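Local coordinates for Phosphoglucosamine/phosphogalactosamine mutase (Sulfolobus tokodaii, PDB 2F7L), which interconverts glucosamine-6-phosphate and glucosamine-1-phosphate, and the corresponding galactosamine phosphates, with the help of magnesium, on the way to UDP-N-acetylated amino sugars, at residues Ile13-Glu17 with Leu18-Leu22; Gly59-Ser63 with Val64-Val68; Glu166-Lys170 with Lys171-Val175. All blocks are in the same frame, centred on the assembly; numbering follows the deposited sequence.

Contact 1: Ile13-Glu17 with Leu18-Leu22; sequences IVNKE and LTPEL
Two backbone hydrogen bonds draw Leu18 against the residues just before it: Leu18 N donates to Ile13 O at 3.1 Å, and Leu18 O accepts from Asn15 N at 2.8 Å. Ile13 O is also the acceptor for Lys16 N and Glu17 N, so three amides of the turn converge on one carbonyl. The Asn15 side chain leans over the start of the next element, its OD1 lying 3.6 Å from Pro20 CD, while Val14 CG2 and Leu18 CD2 meet more loosely at 4.4 Å. The whole is a tight connection between strand 10-13 and helix 20-34, in which Thr19 serves as the N-cap: its OG1, set between the backbone N and the carbonyl carbon (chi1 77°), accepts from Leu22 N at 3.2 Å. The same hydroxyl donates to Glu21 OE1 at 2.6 Å, meeting that oxygen from above the carboxylate plane. The Glu17 side chain reaches back across the turn. Extended beyond CG, it carries OE1 to Ile13 N, 2.9 Å away in a nearly straight bond (174°). Further out, Leu53 and Met52 of helix 50-63 touch Leu18 and Asn15 respectively, and Asn104 of strand 103-109 meets both Val14 and Leu18.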
loop_
_atom_site.group_PDB
_atom_site.type_symbol
_atom_site.label_atom_id
_atom_site.label_comp_id
_atom_site.label_asym_id
_atom_site.label_seq_id
_atom_site.Cartn_x
_atom_site.Cartn_y
_atom_site.Cartn_z
ATOM N N ILE A 13 -11.332 -6.941 14.571
ATOM C CA ILE A 13 -11.981 -8.179 14.204
ATOM C C ILE A 13 -13.449 -7.868 14.021
ATOM O O ILE A 13 -14.099 -7.290 14.896
ATOM C CB ILE A 13 -11.771 -9.240 15.284
ATOM C CG1 ILE A 13 -10.298 -9.649 15.281
ATOM C CG2 ILE A 13 -12.653 -10.456 15.026
ATOM C CD1 ILE A 13 -9.909 -10.391 16.505
ATOM N N VAL A 14 -13.969 -8.243 12.866
ATOM C CA VAL A 14 -15.347 -7.953 12.547
ATOM C C VAL A 14 -16.339 -8.637 13.480
ATOM O O VAL A 14 -16.199 -9.809 13.819
ATOM C CB VAL A 14 -15.649 -8.304 11.068
ATOM C CG1 VAL A 14 -16.167 -9.730 10.955
ATOM C CG2 VAL A 14 -16.621 -7.278 10.490
ATOM N N ASN A 15 -17.340 -7.856 13.880
ATOM C CA ASN A 15 -18.410 -8.252 14.777
ATOM C C ASN A 15 -17.952 -8.546 16.192
ATOM O O ASN A 15 -18.614 -9.276 16.923
ATOM C CB ASN A 15 -19.192 -9.434 14.216
ATOM C CG ASN A 15 -20.683 -9.153 14.146
ATOM O OD1 ASN A 15 -21.104 -8.004 14.296
ATOM N ND2 ASN A 15 -21.481 -10.186 13.904
ATOM N N LYS A 16 -16.821 -7.976 16.579
ATOM C CA LYS A 16 -16.321 -8.140 17.935
ATOM C C LYS A 16 -15.785 -6.810 18.421
ATOM O O LYS A 16 -16.385 -6.180 19.281
ATOM C CB LYS A 16 -15.248 -9.219 18.014
ATOM C CG LYS A 16 -15.856 -10.561 18.299
ATOM C CD LYS A 16 -15.116 -11.308 19.377
ATOM C CE LYS A 16 -13.928 -12.015 18.789
ATOM N NZ LYS A 16 -13.045 -11.038 18.081
ATOM N N GLU A 17 -14.673 -6.371 17.858
ATOM C CA GLU A 17 -14.113 -5.098 18.234
ATOM C C GLU A 17 -14.734 -4.127 17.242
ATOM O O GLU A 17 -15.276 -3.092 17.630
ATOM C CB GLU A 17 -12.595 -5.170 18.105
ATOM C CG GLU A 17 -12.055 -6.449 18.762
ATOM C CD GLU A 17 -10.645 -6.853 18.316
ATOM O OE1 GLU A 17 -10.182 -6.458 17.212
ATOM O OE2 GLU A 17 -10.011 -7.604 19.090
ATOM N N LEU A 18 -14.674 -4.466 15.954
ATOM C CA LEU A 18 -15.276 -3.616 14.931
ATOM C C LEU A 18 -16.716 -4.111 14.885
ATOM O O LEU A 18 -17.038 -5.054 14.180
ATOM C CB LEU A 18 -14.607 -3.826 13.556
ATOM C CG LEU A 18 -14.962 -2.785 12.482
ATOM C CD1 LEU A 18 -14.055 -1.591 12.660
ATOM C CD2 LEU A 18 -14.797 -3.340 11.087
ATOM N N THR A 19 -17.577 -3.490 15.666
ATOM C CA THR A 19 -18.971 -3.891 15.722
ATOM C C THR A 19 -19.831 -2.978 14.853
ATOM O O THR A 19 -19.397 -1.913 14.413
ATOM C CB THR A 19 -19.471 -3.795 17.153
ATOM O OG1 THR A 19 -19.715 -2.420 17.480
ATOM C CG2 THR A 19 -18.426 -4.335 18.099
ATOM N N PRO A 20 -21.074 -3.375 14.600
ATOM C CA PRO A 20 -21.919 -2.514 13.775
ATOM C C PRO A 20 -22.135 -1.190 14.493
ATOM O O PRO A 20 -22.174 -0.148 13.851
ATOM C CB PRO A 20 -23.222 -3.301 13.658
ATOM C CG PRO A 20 -22.833 -4.683 13.951
ATOM C CD PRO A 20 -21.794 -4.587 15.007
ATOM N N GLU A 21 -22.275 -1.242 15.825
ATOM C CA GLU A 21 -22.511 -0.033 16.637
ATOM C C GLU A 21 -21.410 1.018 16.515
ATOM O O GLU A 21 -21.694 2.227 16.459
ATOM C CB GLU A 21 -22.661 -0.380 18.114
ATOM C CG GLU A 21 -23.693 -1.418 18.408
ATOM C CD GLU A 21 -23.227 -2.811 18.016
ATOM O OE1 GLU A 21 -22.076 -3.186 18.359
ATOM O OE2 GLU A 21 -24.023 -3.538 17.378
ATOM N N LEU A 22 -20.163 0.551 16.496
ATOM C CA LEU A 22 -19.031 1.438 16.378
ATOM C C LEU A 22 -19.032 2.079 15.001
ATOM O O LEU A 22 -18.938 3.306 14.879
ATOM C CB LEU A 22 -17.732 0.662 16.600
ATOM C CG LEU A 22 -16.370 1.367 16.427
ATOM C CD1 LEU A 22 -16.317 2.704 17.107
ATOM C CD2 LEU A 22 -15.325 0.492 17.039
#

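Contact 2: Gly59-Ser63 with Val64-Val68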
loop_
_atom_site.group_PDB
_atom_site.type_symbol
_atom_site.label_atom_id
_atom_site.label_comp_id
_atom_site.label_asym_id
_atom_site.label_seq_id
_atom_site.Cartn_x
_atom_site.Cartn_y
_atom_site.Cartn_z
ATOM N N GLY A 59 -26.483 3.679 6.189
ATOM C CA GLY A 59 -27.503 4.114 7.119
ATOM C C GLY A 59 -26.943 5.277 7.928
ATOM O O GLY A 59 -27.620 6.278 8.130
ATOM N N GLY A 60 -25.694 5.159 8.366
ATOM C CA GLY A 60 -25.071 6.222 9.138
ATOM C C GLY A 60 -24.914 7.543 8.399
ATOM O O GLY A 60 -25.180 8.620 8.957
ATOM N N LEU A 61 -24.488 7.478 7.142
ATOM C CA LEU A 61 -24.304 8.692 6.356
ATOM C C LEU A 61 -25.646 9.399 6.019
ATOM O O LEU A 61 -25.713 10.633 5.917
ATOM C CB LEU A 61 -23.523 8.346 5.090
ATOM C CG LEU A 61 -22.094 7.815 5.314
ATOM C CD1 LEU A 61 -21.546 7.125 4.046
ATOM C CD2 LEU A 61 -21.193 8.981 5.761
ATOM N N LEU A 62 -26.720 8.632 5.842
ATOM C CA LEU A 62 -28.008 9.255 5.550
ATOM C C LEU A 62 -28.447 10.056 6.791
ATOM O O LEU A 62 -28.834 11.222 6.685
ATOM C CB LEU A 62 -29.054 8.192 5.160
ATOM C CG LEU A 62 -28.780 7.427 3.848
ATOM C CD1 LEU A 62 -29.767 6.303 3.677
ATOM C CD2 LEU A 62 -28.842 8.361 2.645
ATOM N N SER A 63 -28.343 9.459 7.972
ATOM C CA SER A 63 -28.742 10.156 9.198
ATOM C C SER A 63 -28.110 11.544 9.314
ATOM O O SER A 63 -28.631 12.422 10.007
ATOM C CB SER A 63 -28.394 9.322 10.446
ATOM O OG SER A 63 -26.987 9.211 10.639
ATOM N N VAL A 64 -26.993 11.759 8.643
ATOM C CA VAL A 64 -26.386 13.065 8.733
ATOM C C VAL A 64 -26.427 13.857 7.422
ATOM O O VAL A 64 -25.592 14.756 7.179
ATOM C CB VAL A 64 -24.964 12.958 9.284
ATOM C CG1 VAL A 64 -25.040 12.511 10.729
ATOM C CG2 VAL A 64 -24.141 11.968 8.469
ATOM N N GLY A 65 -27.413 13.516 6.582
ATOM C CA GLY A 65 -27.627 14.216 5.324
ATOM C C GLY A 65 -26.635 14.070 4.189
ATOM O O GLY A 65 -26.536 14.946 3.342
ATOM N N VAL A 66 -25.901 12.972 4.142
ATOM C CA VAL A 66 -24.948 12.793 3.059
ATOM C C VAL A 66 -25.683 12.162 1.892
ATOM O O VAL A 66 -26.595 11.372 2.097
ATOM C CB VAL A 66 -23.785 11.879 3.501
ATOM C CG1 VAL A 66 -22.984 11.445 2.304
ATOM C CG2 VAL A 66 -22.899 12.605 4.533
ATOM N N GLU A 67 -25.314 12.535 0.669
ATOM C CA GLU A 67 -25.947 11.952 -0.515
ATOM C C GLU A 67 -25.070 10.737 -0.799
ATOM O O GLU A 67 -23.972 10.883 -1.328
ATOM C CB GLU A 67 -25.910 12.929 -1.706
ATOM C CG GLU A 67 -26.992 12.623 -2.771
ATOM C CD GLU A 67 -26.615 13.037 -4.205
ATOM O OE1 GLU A 67 -27.290 12.574 -5.150
ATOM O OE2 GLU A 67 -25.656 13.823 -4.396
ATOM N N VAL A 68 -25.547 9.550 -0.447
ATOM C CA VAL A 68 -24.769 8.323 -0.596
ATOM C C VAL A 68 -24.738 7.553 -1.924
ATOM O O VAL A 68 -25.766 7.313 -2.535
ATOM C CB VAL A 68 -25.194 7.312 0.486
ATOM C CG1 VAL A 68 -24.332 6.070 0.401
ATOM C CG2 VAL A 68 -25.101 7.943 1.857
#
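Val68 CG2 is a bump seated in the notch between Leu61 and Leu62, 3.6 Å from Leu61 CB and 3.8 Å from Leu62 CD2. Leu62 and Val68 meet at about a right angle, the leucine's CD2 branch doing the touching. Beside them the root of Leu61 is shared, since its CB also meets Val66 CB at 3.9 Å, whereas Leu61 CD2 only brushes Val66 CG2. Val64 lays its CG2 branch beside the carbonyl oxygens of Gly60 and Leu61. The turn that brings Val66 and Val68 back is a Schellman motif with Gly65 at C-prime (phi 70°): Val66 N bonds to Leu61 O at 2.9 Å and Gly65 N to Leu62 O at 2.7 Å. Val64 N reaches Leu61 O as well, from the face of the carbonyl plane opposite Val66 N. Ser63 holds OG between its backbone N and carbonyl carbon (chi1 68°), from where it donates to Gly60 O. This is the reversal in a beta-alpha-beta unit, leading from helix 50-63 into strand 67-73; Leu61 and Val68 rest on Val42 of the neighbouring strand 39-44, and Val64 packs on Lys28 and Thr32 of helix 20-34.

Contact 3: Glu166-Lys170 with Lys171-Val175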
loop_
_atom_site.group_PDB
_atom_site.type_symbol
_atom_site.label_atom_id
_atom_site.label_comp_id
_atom_site.label_asym_id
_atom_site.label_seq_id
_atom_site.Cartn_x
_atom_site.Cartn_y
_atom_site.Cartn_z
ATOM N N GLU A 166 -0.438 -1.413 -27.493
ATOM C CA GLU A 166 -0.060 -2.261 -28.612
ATOM C C GLU A 166 1.321 -2.896 -28.419
ATOM O O GLU A 166 1.473 -4.112 -28.573
ATOM C CB GLU A 166 -0.135 -1.463 -29.917
ATOM C CG GLU A 166 -1.566 -1.120 -30.329
ATOM C CD GLU A 166 -2.520 -2.331 -30.251
ATOM O OE1 GLU A 166 -2.106 -3.457 -30.625
ATOM O OE2 GLU A 166 -3.692 -2.160 -29.828
ATOM N N LYS A 167 2.317 -2.084 -28.070
ATOM C CA LYS A 167 3.667 -2.596 -27.857
ATOM C C LYS A 167 3.646 -3.831 -26.951
ATOM O O LYS A 167 4.218 -4.873 -27.287
ATOM C CB LYS A 167 4.552 -1.496 -27.252
ATOM C CG LYS A 167 5.918 -1.937 -26.710
ATOM C CD LYS A 167 6.846 -2.515 -27.764
ATOM C CE LYS A 167 8.214 -2.895 -27.161
ATOM N NZ LYS A 167 8.958 -3.991 -27.901
ATOM N N ILE A 168 2.960 -3.721 -25.816
ATOM C CA ILE A 168 2.873 -4.813 -24.856
ATOM C C ILE A 168 2.023 -5.951 -25.395
ATOM O O ILE A 168 2.331 -7.124 -25.186
ATOM C CB ILE A 168 2.248 -4.327 -23.531
ATOM C CG1 ILE A 168 3.094 -3.198 -22.949
ATOM C CG2 ILE A 168 2.140 -5.476 -22.540
ATOM C CD1 ILE A 168 2.403 -2.428 -21.836
ATOM N N LYS A 169 0.946 -5.599 -26.084
ATOM C CA LYS A 169 0.047 -6.606 -26.619
ATOM C C LYS A 169 0.822 -7.513 -27.557
ATOM O O LYS A 169 0.556 -8.712 -27.653
ATOM C CB LYS A 169 -1.122 -5.942 -27.361
ATOM C CG LYS A 169 -2.367 -6.815 -27.415
ATOM C CD LYS A 169 -3.453 -6.248 -28.312
ATOM C CE LYS A 169 -3.866 -4.857 -27.888
ATOM N NZ LYS A 169 -4.807 -4.234 -28.871
ATOM N N LYS A 170 1.801 -6.922 -28.229
ATOM C CA LYS A 170 2.637 -7.633 -29.188
ATOM C C LYS A 170 3.462 -8.743 -28.549
ATOM O O LYS A 170 3.606 -9.819 -29.122
ATOM C CB LYS A 170 3.556 -6.626 -29.901
ATOM C CG LYS A 170 4.643 -7.214 -30.796
ATOM C CD LYS A 170 5.407 -6.083 -31.519
ATOM C CE LYS A 170 6.612 -6.592 -32.340
ATOM N NZ LYS A 170 6.249 -7.614 -33.387
ATOM N N LYS A 171 4.000 -8.474 -27.362
ATOM C CA LYS A 171 4.830 -9.437 -26.650
ATOM C C LYS A 171 4.045 -10.656 -26.184
ATOM O O LYS A 171 4.626 -11.656 -25.769
ATOM C CB LYS A 171 5.468 -8.759 -25.442
ATOM C CG LYS A 171 6.393 -7.612 -25.791
ATOM C CD LYS A 171 7.735 -8.093 -26.320
ATOM C CE LYS A 171 8.598 -6.923 -26.750
ATOM N NZ LYS A 171 9.993 -7.350 -27.050
ATOM N N ASN A 172 2.723 -10.573 -26.276
ATOM C CA ASN A 172 1.837 -11.641 -25.823
ATOM C C ASN A 172 2.440 -12.340 -24.596
ATOM O O ASN A 172 2.891 -13.474 -24.673
ATOM C CB ASN A 172 1.630 -12.683 -26.912
ATOM C CG ASN A 172 0.661 -13.766 -26.483
ATOM O OD1 ASN A 172 -0.259 -13.501 -25.695
ATOM N ND2 ASN A 172 0.845 -14.983 -27.002
ATOM N N TYR A 173 2.442 -11.656 -23.470
ATOM C CA TYR A 173 3.053 -12.207 -22.270
ATOM C C TYR A 173 2.213 -13.305 -21.631
ATOM O O TYR A 173 0.998 -13.356 -21.799
ATOM C CB TYR A 173 3.274 -11.093 -21.254
ATOM C CG TYR A 173 4.482 -10.236 -21.533
ATOM C CD1 TYR A 173 5.737 -10.804 -21.717
ATOM C CD2 TYR A 173 4.378 -8.851 -21.577
ATOM C CE1 TYR A 173 6.862 -10.007 -21.939
ATOM C CE2 TYR A 173 5.498 -8.043 -21.797
ATOM C CZ TYR A 173 6.735 -8.629 -21.980
ATOM O OH TYR A 173 7.839 -7.839 -22.191
ATOM N N LYS A 174 2.880 -14.185 -20.895
ATOM C CA LYS A 174 2.219 -15.276 -20.193
ATOM C C LYS A 174 2.341 -14.928 -18.695
ATOM O O LYS A 174 3.391 -15.148 -18.092
ATOM C CB LYS A 174 2.937 -16.591 -20.508
ATOM C CG LYS A 174 2.072 -17.828 -20.319
ATOM C CD LYS A 174 2.898 -19.123 -20.265
ATOM C CE LYS A 174 2.020 -20.324 -19.839
ATOM N NZ LYS A 174 2.748 -21.600 -19.499
ATOM N N VAL A 175 1.282 -14.388 -18.092
ATOM C CA VAL A 175 1.339 -13.976 -16.684
ATOM C C VAL A 175 0.483 -14.749 -15.697
ATOM O O VAL A 175 -0.505 -15.378 -16.074
ATOM C CB VAL A 175 0.950 -12.460 -16.509
ATOM C CG1 VAL A 175 1.923 -11.568 -17.264
ATOM C CG2 VAL A 175 -0.466 -12.210 -16.987
#
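Ile168 CG2 comes to the edge of the Tyr173 ring, near its plane and 4.2 Å from Tyr173 CD2. Ile168 places that methyl with CG2 anti to the backbone N, its CG1 branch pointing beside the N instead (chi1 -59°), and the two side chains cross at about a right angle. Within 171-175 itself, Lys171 CB sits over one face of the same ring, 3.6 Å above the plane and offset toward the rim. Ile168 and Tyr173 are both buried, and they make the packed side of the contact. Leu350 and Leu353 of helix 342-356 also touch the tyrosine, so the joint faces a helix from the neighbouring alpha/beta/alpha domain III. Between the halves, the chain passes from helix 165-171 to strand 174-178 of the domain II sheet. Asn172, the first residue to leave helical geometry, takes a positive phi of 34°, and its N donates to Lys169 O at 3.2 Å; the bond from Lys171 N to Ile168 O is weak. Beyond the turn, Tyr173 and Val175 pair through their backbones with Lys198 of the adjoining strand. The other side is looser and carries charge. Lys167 and Lys171, one helical turn apart, cross obliquely, and their NZ atoms stand 3.6 Å from each other, a closeness that would probably be unfavourable if both are protonated. Lys167, bent at chi2 (63°), brings its NZ there and also makes a weak hydrogen bond to Ala354 O. On the exposed surface Lys169 turns back along the helix to Glu166: Lys169 NZ and Glu166 OE2 form a salt bridge at 2.5 Å, the lysine arriving on the syn side of the carboxylate. Lys170 is also exposed.

The three contacts are local turns in series along the chain, each joining a helix to a strand. Contacts 1 and 2 share domain I, with centres 20 Å apart and nearest atoms about 8 Å apart; two helices bridge them. Helix 20-34 starts at contact 1 and runs past contact 2, while helix 50-63 packs on contact 1 and ends in contact 2. Contact 3 lies in domain II, its centre 45 Å from that of contact 1 and 46 Å from that of contact 2. Contact 1 is nearest the catalytic region: the Leu18 side chain is about 12 Å from that of Ser97, probably the residue phosphorylated in catalysis and unmodified here; contacts 2 and 3 are remote from it.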